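Local coordinates for ErfK/YbiS/YcfS/YnhG family protein (Xylanimonas cellulosilytica, PDB 4LPQ) that probably acts as a peptidoglycan L,D-transpeptidase in cell wall synthesis, here as a piece carrying a putative peptidoglycan-binding domain and the catalytic domain, at residues Q25-L30 with W50-A55; K54-Y59 with Q69-A74; G75-P80 with V106-A111. All coordinates share one frame; numbering follows the deposited sequence. Where two conformers were deposited one is given.

Contact 1 (Q25-L30 with W50-A55); sequences QRLMDL and WAFQKA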
loop_
_atom_site.group_PDB
_atom_site.type_symbol
_atom_site.label_atom_id
_atom_site.label_comp_id
_atom_site.label_asym_id
_atom_site.label_seq_id
_atom_site.Cartn_x
_atom_site.Cartn_y
_atom_site.Cartn_z
ATOM N N GLN A 25 -6.654 -16.336 0.130
ATOM C CA GLN A 25 -6.677 -16.696 1.520
ATOM C C GLN A 25 -5.308 -16.641 2.185
ATOM O O GLN A 25 -5.167 -16.234 3.344
ATOM C CB GLN A 25 -7.356 -18.030 1.728
ATOM C CG GLN A 25 -7.719 -18.246 3.154
ATOM C CD GLN A 25 -8.685 -17.248 3.746
ATOM O OE1 GLN A 25 -9.813 -17.016 3.265
ATOM N NE2 GLN A 25 -8.224 -16.621 4.827
ATOM N N ARG A 26 -4.271 -17.064 1.467
ATOM C CA ARG A 26 -2.943 -17.008 2.004
ATOM C C ARG A 26 -2.445 -15.556 2.243
ATOM O O ARG A 26 -1.902 -15.239 3.317
ATOM C CB ARG A 26 -1.997 -17.730 1.057
ATOM C CG ARG A 26 -0.555 -17.756 1.480
ATOM C CD ARG A 26 -0.397 -18.453 2.829
ATOM N NE ARG A 26 0.997 -18.726 3.061
ATOM C CZ ARG A 26 1.514 -19.060 4.242
ATOM N NH1 ARG A 26 0.725 -19.119 5.322
ATOM N NH2 ARG A 26 2.805 -19.320 4.410
ATOM N N LEU A 27 -2.728 -14.681 1.265
ATOM C CA LEU A 27 -2.458 -13.278 1.443
ATOM C C LEU A 27 -3.155 -12.717 2.665
ATOM O O LEU A 27 -2.549 -12.009 3.488
ATOM C CB LEU A 27 -2.835 -12.493 0.192
ATOM C CG LEU A 27 -1.952 -12.751 -1.027
ATOM C CD1 LEU A 27 -2.611 -12.251 -2.259
ATOM C CD2 LEU A 27 -0.571 -12.108 -0.856
HETATM N N MSE A 28 -4.439 -13.066 2.764
HETATM C CA MSE A 28 -5.228 -12.585 3.929
HETATM C C MSE A 28 -4.575 -13.053 5.215
HETATM O O MSE A 28 -4.412 -12.274 6.191
HETATM C CB MSE A 28 -6.662 -13.068 3.774
HETATM C CG MSE A 28 -7.594 -12.358 4.782
HETATM SE SE MSE A 28 -9.411 -12.988 4.705
HETATM C CE MSE A 28 -9.775 -12.588 2.841
ATOM N N ASP A 29 -4.253 -14.356 5.271
ATOM C CA ASP A 29 -3.660 -14.946 6.478
ATOM C C ASP A 29 -2.362 -14.282 6.884
ATOM O O ASP A 29 -2.034 -14.134 8.096
ATOM C CB ASP A 29 -3.422 -16.458 6.293
ATOM C CG ASP A 29 -4.718 -17.267 6.135
ATOM O OD1 ASP A 29 -5.818 -16.806 6.488
ATOM O OD2 ASP A 29 -4.530 -18.469 5.753
ATOM N N LEU A 30 -1.551 -13.890 5.900
ATOM C CA LEU A 30 -0.277 -13.280 6.134
ATOM C C LEU A 30 -0.356 -11.784 6.397
ATOM O O LEU A 30 0.705 -11.171 6.669
ATOM C CB LEU A 30 0.656 -13.557 4.972
ATOM C CG LEU A 30 1.105 -14.994 4.757
ATOM C CD1 LEU A 30 1.901 -15.074 3.446
ATOM C CD2 LEU A 30 1.932 -15.472 5.898
ATOM N N TRP A 50 0.638 -7.168 -5.515
ATOM C CA TRP A 50 1.701 -6.175 -5.664
ATOM C C TRP A 50 2.344 -5.889 -4.328
ATOM O O TRP A 50 3.546 -5.812 -4.214
ATOM C CB TRP A 50 1.166 -4.931 -6.281
ATOM C CG TRP A 50 0.909 -5.001 -7.778
ATOM C CD1 TRP A 50 1.391 -5.903 -8.672
ATOM C CD2 TRP A 50 0.127 -4.090 -8.549
ATOM N NE1 TRP A 50 0.999 -5.596 -9.955
ATOM C CE2 TRP A 50 0.208 -4.483 -9.936
ATOM C CE3 TRP A 50 -0.604 -2.973 -8.235
ATOM C CZ2 TRP A 50 -0.464 -3.814 -10.932
ATOM C CZ3 TRP A 50 -1.262 -2.280 -9.219
ATOM C CH2 TRP A 50 -1.184 -2.693 -10.549
ATOM N N ALA A 51 1.528 -5.745 -3.251
ATOM C CA ALA A 51 2.113 -5.528 -1.921
ATOM C C ALA A 51 3.014 -6.655 -1.532
ATOM O O ALA A 51 4.061 -6.467 -0.938
ATOM C CB ALA A 51 1.030 -5.369 -0.930
ATOM N N PHE A 52 2.593 -7.887 -1.834
ATOM C CA PHE A 52 3.382 -9.049 -1.496
ATOM C C PHE A 52 4.698 -9.107 -2.225
ATOM O O PHE A 52 5.759 -9.324 -1.672
ATOM C CB PHE A 52 2.580 -10.319 -1.747
ATOM C CG PHE A 52 3.350 -11.543 -1.301
ATOM C CD1 PHE A 52 3.417 -11.874 0.028
ATOM C CD2 PHE A 52 4.093 -12.268 -2.178
ATOM C CE1 PHE A 52 4.252 -12.851 0.473
ATOM C CE2 PHE A 52 4.918 -13.314 -1.735
ATOM C CZ PHE A 52 5.032 -13.594 -0.379
ATOM N N GLN A 53 4.623 -8.939 -3.550
ATOM C CA GLN A 53 5.839 -8.941 -4.382
ATOM C C GLN A 53 6.769 -7.831 -3.941
ATOM O O GLN A 53 7.981 -8.047 -3.851
ATOM C CB GLN A 53 5.546 -8.890 -5.881
ATOM C CG GLN A 53 4.820 -10.106 -6.404
ATOM C CD GLN A 53 4.470 -10.038 -7.823
ATOM O OE1 GLN A 53 4.018 -9.027 -8.345
ATOM N NE2 GLN A 53 4.665 -11.188 -8.473
ATOM N N LYS A 54 6.238 -6.627 -3.732
ATOM C CA LYS A 54 7.066 -5.557 -3.168
ATOM C C LYS A 54 7.750 -5.917 -1.852
ATOM O O LYS A 54 8.937 -5.728 -1.687
ATOM C CB LYS A 54 6.187 -4.318 -2.946
ATOM C CG LYS A 54 5.768 -3.604 -4.239
ATOM C CD LYS A 54 4.745 -2.530 -3.987
ATOM C CE LYS A 54 4.587 -1.560 -5.103
ATOM N NZ LYS A 54 3.697 -0.416 -4.663
ATOM N N ALA A 55 6.973 -6.455 -0.923
ATOM C CA ALA A 55 7.491 -6.748 0.375
ATOM C C ALA A 55 8.660 -7.755 0.265
ATOM O O ALA A 55 9.675 -7.669 0.918
ATOM C CB ALA A 55 6.399 -7.275 1.252
#
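Lys54 NZ, gripped by Asn110 OD1 and the backbone oxygen of Gln95, lies two residues on from Phe52, which meets Leu27 and Leu30. The contact itself is apolar and buried. Leu27 CD2 lies 3.7 Å from Phe52 CB and 4.0 Å from Phe52 CG. It sits at the root of the ring, beside CB, CG and CD1. The Leu27 side chain leaves its helix at a slant, and only its end closes on Phe52. Its CG stands beside the backbone N (chi1 -69°), which carries CD2 to the other helix. With Phe52 CG anti to the backbone N (chi1 -176°), the ring runs on past Leu27 to helix 66-74. Its edge carbon Phe52 CE1 comes to 4.4 Å from Leu30 CD1, a looser touch. Both leucine methyls approach the ring obliquely. Leu30 CD2 also lies over one face of the Arg26 guanidinium, 3.8 Å above its plane and offset toward the rim. On the outer side of the same helix, Gln25 NE2 donates to Asp29 OD1 at 2.9 Å. Asp29 OD1 lies in the plane of the Gln25 amide, but the donor stands above the carboxylate plane (45°). Tyr32 meets the Phe52 ring edge-to-face. Helix 66-74 closes the core of the putative peptidoglycan-binding domain: Leu72 packs on both Leu27 and Phe52, and its backbone oxygen accepts a bond from Arg26 NH2.

Contact 2 (K54-Y59 with Q69-A74); sequences KAAGLY and QAALDA
Ala71 CB meets two groups of the other segment, the methyl of Ala56 and the CD1 branch of Leu58. The distances are 4.2 Å from Ala71 CB to Ala56 CB and 4.1 Å from Ala71 CB to Leu58 CD1. Ala56 CB and Leu58 CD1 are themselves 3.9 Å apart. The three carbons therefore form a nearly equilateral triangle, and this is the more closely packed part of the contact. Small side chains let the backbones come near, with the CA atoms of Ala56 and Ala71 6.9 Å apart. Leu58 joins Ala56 because the chain turns sharply between them. Helix 43-56 ends in a Schellman motif, and Gly57 takes the positive phi (78°) that it requires. Gly57 N bonds to Lys54 O at 3.2 Å, and Leu58 N reaches back to Gln53 O at 2.9 Å. Leu58 CG then stands beside its own backbone N (chi1 -56°), and CD1 points at the neighbouring helix. The outer side is looser. Gly57 is exposed at the turn. On the solvent side of helix 66-74, Gln69 and Asp73 pair with each other and take no part in the contact. Gln69 NE2 donates to Asp73 OD1 at 3.1 Å. That bond is bent (137°), and it meets the carboxylate from well above its plane. Inward, the packing continues. Ala71 also touches Phe52 of helix 43-56, and Leu58 rests on Gln67 and Thr68 of helix 66-74. Leu72, one residue on from Ala71, turns to Leu23 of helix 18-30, so helix 66-74 packs against both helix 43-56 and helix 18-30.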
loop_
_atom_site.group_PDB
_atom_site.type_symbol
_atom_site.label_atom_id
_atom_site.label_comp_id
_atom_site.label_asym_id
_atom_site.label_seq_id
_atom_site.Cartn_x
_atom_site.Cartn_y
_atom_site.Cartn_z
ATOM N N LYS A 54 6.238 -6.627 -3.732
ATOM C CA LYS A 54 7.066 -5.557 -3.168
ATOM C C LYS A 54 7.750 -5.917 -1.852
ATOM O O LYS A 54 8.937 -5.728 -1.687
ATOM C CB LYS A 54 6.187 -4.318 -2.946
ATOM C CG LYS A 54 5.768 -3.604 -4.239
ATOM C CD LYS A 54 4.745 -2.530 -3.987
ATOM C CE LYS A 54 4.587 -1.560 -5.103
ATOM N NZ LYS A 54 3.697 -0.416 -4.663
ATOM N N ALA A 55 6.973 -6.455 -0.923
ATOM C CA ALA A 55 7.491 -6.748 0.375
ATOM C C ALA A 55 8.660 -7.755 0.265
ATOM O O ALA A 55 9.675 -7.669 0.918
ATOM C CB ALA A 55 6.399 -7.275 1.252
ATOM N N ALA A 56 8.442 -8.799 -0.556
ATOM C CA ALA A 56 9.349 -9.913 -0.703
ATOM C C ALA A 56 10.534 -9.554 -1.614
ATOM O O ALA A 56 11.414 -10.421 -1.804
ATOM C CB ALA A 56 8.605 -11.146 -1.190
ATOM N N GLY A 57 10.549 -8.405 -2.236
ATOM C CA GLY A 57 11.631 -8.017 -3.116
ATOM C C GLY A 57 11.611 -8.640 -4.512
ATOM O O GLY A 57 12.683 -8.765 -5.113
ATOM N N LEU A 58 10.416 -9.050 -4.949
ATOM C CA LEU A 58 10.261 -9.742 -6.212
ATOM C C LEU A 58 9.823 -8.821 -7.300
ATOM O O LEU A 58 9.285 -7.732 -7.058
ATOM C CB LEU A 58 9.198 -10.823 -6.012
ATOM C CG LEU A 58 9.520 -11.777 -4.889
ATOM C CD1 LEU A 58 8.426 -12.719 -4.750
ATOM C CD2 LEU A 58 10.883 -12.464 -5.107
ATOM N N TYR A 59 10.040 -9.245 -8.534
ATOM C CA TYR A 59 9.630 -8.459 -9.689
ATOM C C TYR A 59 8.120 -8.223 -9.614
ATOM O O TYR A 59 7.334 -9.146 -9.375
ATOM C CB TYR A 59 9.997 -9.230 -10.974
ATOM C CG TYR A 59 9.857 -8.470 -12.266
ATOM C CD1 TYR A 59 10.750 -7.487 -12.619
ATOM C CD2 TYR A 59 8.864 -8.784 -13.130
ATOM C CE1 TYR A 59 10.604 -6.843 -13.833
ATOM C CE2 TYR A 59 8.739 -8.178 -14.337
ATOM C CZ TYR A 59 9.596 -7.207 -14.701
ATOM O OH TYR A 59 9.461 -6.595 -15.930
ATOM N N GLN A 69 5.440 -17.903 -5.555
ATOM C CA GLN A 69 4.846 -18.985 -4.797
ATOM C C GLN A 69 5.785 -19.442 -3.687
ATOM O O GLN A 69 5.336 -19.720 -2.595
ATOM C CB GLN A 69 4.499 -20.155 -5.734
ATOM C CG GLN A 69 3.875 -21.305 -5.029
ATOM C CD GLN A 69 2.488 -20.954 -4.580
ATOM O OE1 GLN A 69 1.704 -20.372 -5.315
ATOM N NE2 GLN A 69 2.178 -21.343 -3.360
ATOM N N ALA A 70 7.084 -19.520 -3.974
ATOM C CA ALA A 70 8.012 -19.891 -2.950
ATOM C C ALA A 70 7.992 -18.945 -1.764
ATOM O O ALA A 70 8.045 -19.356 -0.604
ATOM C CB ALA A 70 9.426 -20.048 -3.518
ATOM N N ALA A 71 7.906 -17.641 -2.074
ATOM C CA ALA A 71 7.871 -16.649 -1.007
ATOM C C ALA A 71 6.545 -16.752 -0.221
ATOM O O ALA A 71 6.519 -16.557 1.010
ATOM C CB ALA A 71 8.122 -15.284 -1.612
ATOM N N LEU A 72 5.448 -17.006 -0.915
ATOM C CA LEU A 72 4.170 -17.202 -0.256
ATOM C C LEU A 72 4.253 -18.363 0.723
ATOM O O LEU A 72 3.784 -18.305 1.854
ATOM C CB LEU A 72 3.070 -17.385 -1.282
ATOM C CG LEU A 72 2.587 -16.152 -1.954
ATOM C CD1 LEU A 72 1.839 -16.503 -3.175
ATOM C CD2 LEU A 72 1.759 -15.264 -1.016
ATOM N N ASP A 73 4.823 -19.470 0.234
ATOM C CA ASP A 73 4.948 -20.671 1.068
ATOM C C ASP A 73 5.864 -20.399 2.269
ATOM O O ASP A 73 5.617 -20.973 3.371
ATOM C CB ASP A 73 5.475 -21.824 0.278
ATOM C CG ASP A 73 4.390 -22.408 -0.705
ATOM O OD1 ASP A 73 3.220 -22.147 -0.604
ATOM O OD2 ASP A 73 4.740 -23.246 -1.514
ATOM N N ALA A 74 6.914 -19.576 2.071
ATOM C CA ALA A 74 7.790 -19.223 3.164
ATOM C C ALA A 74 7.071 -18.256 4.173
ATOM O O ALA A 74 7.542 -18.063 5.295
ATOM C CB ALA A 74 9.061 -18.546 2.672
#

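Contact 3 (G75-P80 with V106-A111); sequences GYRPTP and VRIINA
A single water joins Arg77 to Val106, bridging a loop side chain and a strand carbonyl. The water donates to Val106 O at 2.9 Å and accepts a weak bond from Arg77 NH1 at 3.0 Å. The stronger polar partner of Arg77 NH1 is the backbone oxygen of Leu30. Arg77 NH2 bonds to the backbone oxygen of Val105. The guanidinium thus links Leu30 to strand 104-110. Its NH1 also passes Ile108 CD1 obliquely at 4.3 Å. The buried half of the contact is apolar. Pro78 CD lies 3.8 Å from Ile108 CG1, and Pro78 CG is 4.0 Å from the same carbon. The proline ring thus presents its CG–CD side to the isoleucine. With Ile108 CG1 anti to the carbonyl carbon (chi1 -52°), the CG1–CD1 arm rather than CG2 lies against Pro78 CD. Tyr32 touches both side chains, and Pro78 also rests on Leu98 of strand 96-101. Before this, Gly75 closes helix 66-74 in a Schellman motif and starts the linking loop. The backbone of Ile108 pairs with Gly31 and Phe33. On the other side of the strand, Val106 and Arg107 both face Ala99, forming a classic beta bulge in the sheet of the YkuD-type L,D-transpeptidase catalytic domain.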
loop_
_atom_site.group_PDB
_atom_site.type_symbol
_atom_site.label_atom_id
_atom_site.label_comp_id
_atom_site.label_asym_id
_atom_site.label_seq_id
_atom_site.Cartn_x
_atom_site.Cartn_y
_atom_site.Cartn_z
ATOM N N GLY A 75 5.943 -17.706 3.795
ATOM C CA GLY A 75 5.195 -16.854 4.684
ATOM C C GLY A 75 5.831 -15.492 4.848
ATOM O O GLY A 75 5.757 -14.868 5.888
ATOM N N TYR A 76 6.450 -14.933 3.810
ATOM C CA TYR A 76 7.204 -13.709 3.907
ATOM C C TYR A 76 6.322 -12.564 4.424
ATOM O O TYR A 76 5.281 -12.262 3.883
ATOM C CB TYR A 76 7.819 -13.236 2.602
ATOM C CG TYR A 76 8.687 -11.996 2.801
ATOM C CD1 TYR A 76 9.969 -12.096 3.311
ATOM C CD2 TYR A 76 8.137 -10.752 2.734
ATOM C CE1 TYR A 76 10.689 -10.960 3.678
ATOM C CE2 TYR A 76 8.816 -9.617 3.077
ATOM C CZ TYR A 76 10.051 -9.722 3.579
ATOM O OH TYR A 76 10.766 -8.589 3.904
ATOM N N ARG A 77 6.845 -11.914 5.493
ATOM C CA ARG A 77 6.263 -10.682 6.056
ATOM C C ARG A 77 7.419 -9.742 6.341
ATOM O O ARG A 77 8.459 -10.164 6.883
ATOM C CB ARG A 77 5.484 -10.924 7.298
ATOM C CG ARG A 77 4.175 -11.662 7.045
ATOM C CD ARG A 77 3.592 -12.272 8.275
ATOM N NE ARG A 77 3.606 -11.439 9.457
ATOM C CZ ARG A 77 2.696 -10.541 9.852
ATOM N NH1 ARG A 77 1.671 -10.207 9.154
ATOM N NH2 ARG A 77 2.877 -9.985 10.992
ATOM N N PRO A 78 7.246 -8.438 6.061
ATOM C CA PRO A 78 8.339 -7.509 6.372
ATOM C C PRO A 78 8.493 -7.310 7.923
ATOM O O PRO A 78 7.514 -7.503 8.650
ATOM C CB PRO A 78 7.904 -6.248 5.685
ATOM C CG PRO A 78 6.489 -6.366 5.506
ATOM C CD PRO A 78 6.095 -7.775 5.451
ATOM N N THR A 79 9.716 -6.977 8.321
ATOM C CA THR A 79 9.999 -6.685 9.730
ATOM C C THR A 79 9.874 -5.174 9.962
ATOM O O THR A 79 10.582 -4.422 9.249
ATOM C CB THR A 79 11.400 -7.167 10.090
ATOM O OG1 THR A 79 11.493 -8.571 9.894
ATOM C CG2 THR A 79 11.731 -6.848 11.466
ATOM N N PRO A 80 9.042 -4.739 10.888
ATOM C CA PRO A 80 8.901 -3.276 11.072
ATOM C C PRO A 80 10.146 -2.726 11.821
ATOM O O PRO A 80 10.898 -3.517 12.487
ATOM C CB PRO A 80 7.708 -3.145 11.933
ATOM C CG PRO A 80 7.628 -4.435 12.653
ATOM C CD PRO A 80 8.224 -5.498 11.809
ATOM N N VAL A 106 0.446 -5.585 11.416
ATOM C CA VAL A 106 -0.960 -5.947 11.386
ATOM C C VAL A 106 -1.460 -6.105 9.939
ATOM O O VAL A 106 -2.146 -7.077 9.606
ATOM C CB VAL A 106 -1.830 -4.938 12.194
ATOM C CG1 VAL A 106 -3.319 -5.269 12.120
ATOM C CG2 VAL A 106 -1.344 -4.881 13.617
ATOM N N ARG A 107 -1.058 -5.144 9.094
ATOM C CA ARG A 107 -1.364 -5.231 7.667
ATOM C C ARG A 107 -0.255 -4.637 6.864
ATOM O O ARG A 107 0.440 -3.691 7.260
ATOM C CB ARG A 107 -2.671 -4.489 7.195
ATOM C CG ARG A 107 -4.004 -5.009 7.603
ATOM C CD ARG A 107 -4.375 -6.395 7.094
ATOM N NE ARG A 107 -5.740 -6.678 7.521
ATOM C CZ ARG A 107 -6.043 -7.133 8.746
ATOM N NH1 ARG A 107 -5.115 -7.351 9.660
ATOM N NH2 ARG A 107 -7.290 -7.296 9.123
ATOM N N ILE A 108 -0.091 -5.219 5.668
ATOM C CA ILE A 108 0.772 -4.690 4.632
ATOM C C ILE A 108 -0.146 -4.187 3.513
ATOM O O ILE A 108 -0.964 -4.988 3.025
ATOM C CB ILE A 108 1.754 -5.742 4.064
ATOM C CG1 ILE A 108 2.557 -6.449 5.137
ATOM C CG2 ILE A 108 2.668 -5.042 3.035
ATOM C CD1 ILE A 108 1.947 -7.693 5.677
ATOM N N ILE A 109 0.057 -2.934 3.078
ATOM C CA ILE A 109 -0.830 -2.287 2.131
ATOM C C ILE A 109 0.007 -1.789 0.950
ATOM O O ILE A 109 1.045 -1.116 1.186
ATOM C CB ILE A 109 -1.611 -1.161 2.854
ATOM C CG1 ILE A 109 -2.630 -1.755 3.797
ATOM C CG2 ILE A 109 -2.300 -0.240 1.876
ATOM C CD1 ILE A 109 -3.115 -0.816 4.874
ATOM N N ASN A 110 -0.456 -2.081 -0.288
ATOM C CA ASN A 110 0.245 -1.518 -1.431
ATOM C C ASN A 110 0.131 0.008 -1.420
ATOM O O ASN A 110 -0.914 0.588 -1.206
ATOM C CB ASN A 110 -0.405 -2.070 -2.691
ATOM C CG ASN A 110 0.311 -1.648 -3.958
ATOM O OD1 ASN A 110 1.509 -1.869 -4.068
ATOM N ND2 ASN A 110 -0.427 -1.027 -4.875
ATOM N N ALA A 111 1.286 0.681 -1.686
ATOM C CA ALA A 111 1.385 2.136 -1.648
ATOM C C ALA A 111 2.121 2.669 -2.872
ATOM O O ALA A 111 2.864 1.940 -3.541
ATOM C CB ALA A 111 2.057 2.605 -0.326
HETATM O O HOH W 1 -1.087 -9.668 10.232
#

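Overall arrangement
Contacts 1 and 2 both use helix 43-56 and belong to the helical part assigned as a putative peptidoglycan-binding domain. Contact 1 is buried and rests on leucine and phenylalanine. Contact 2 lies at the surface, where small alanine methyls let the helices draw close. Contact 3 is also buried, but it brings the loop that leaves helix 66-74 to a strand of the catalytic domain. Beside its apolar Pro78-Ile108 pair it has a water-bridged polar part, unlike the purely apolar crossings of the other two. Contacts 2 and 3 follow one another along the chain, and a probable hydrogen bond from Tyr76 N to Ala71 O joins them.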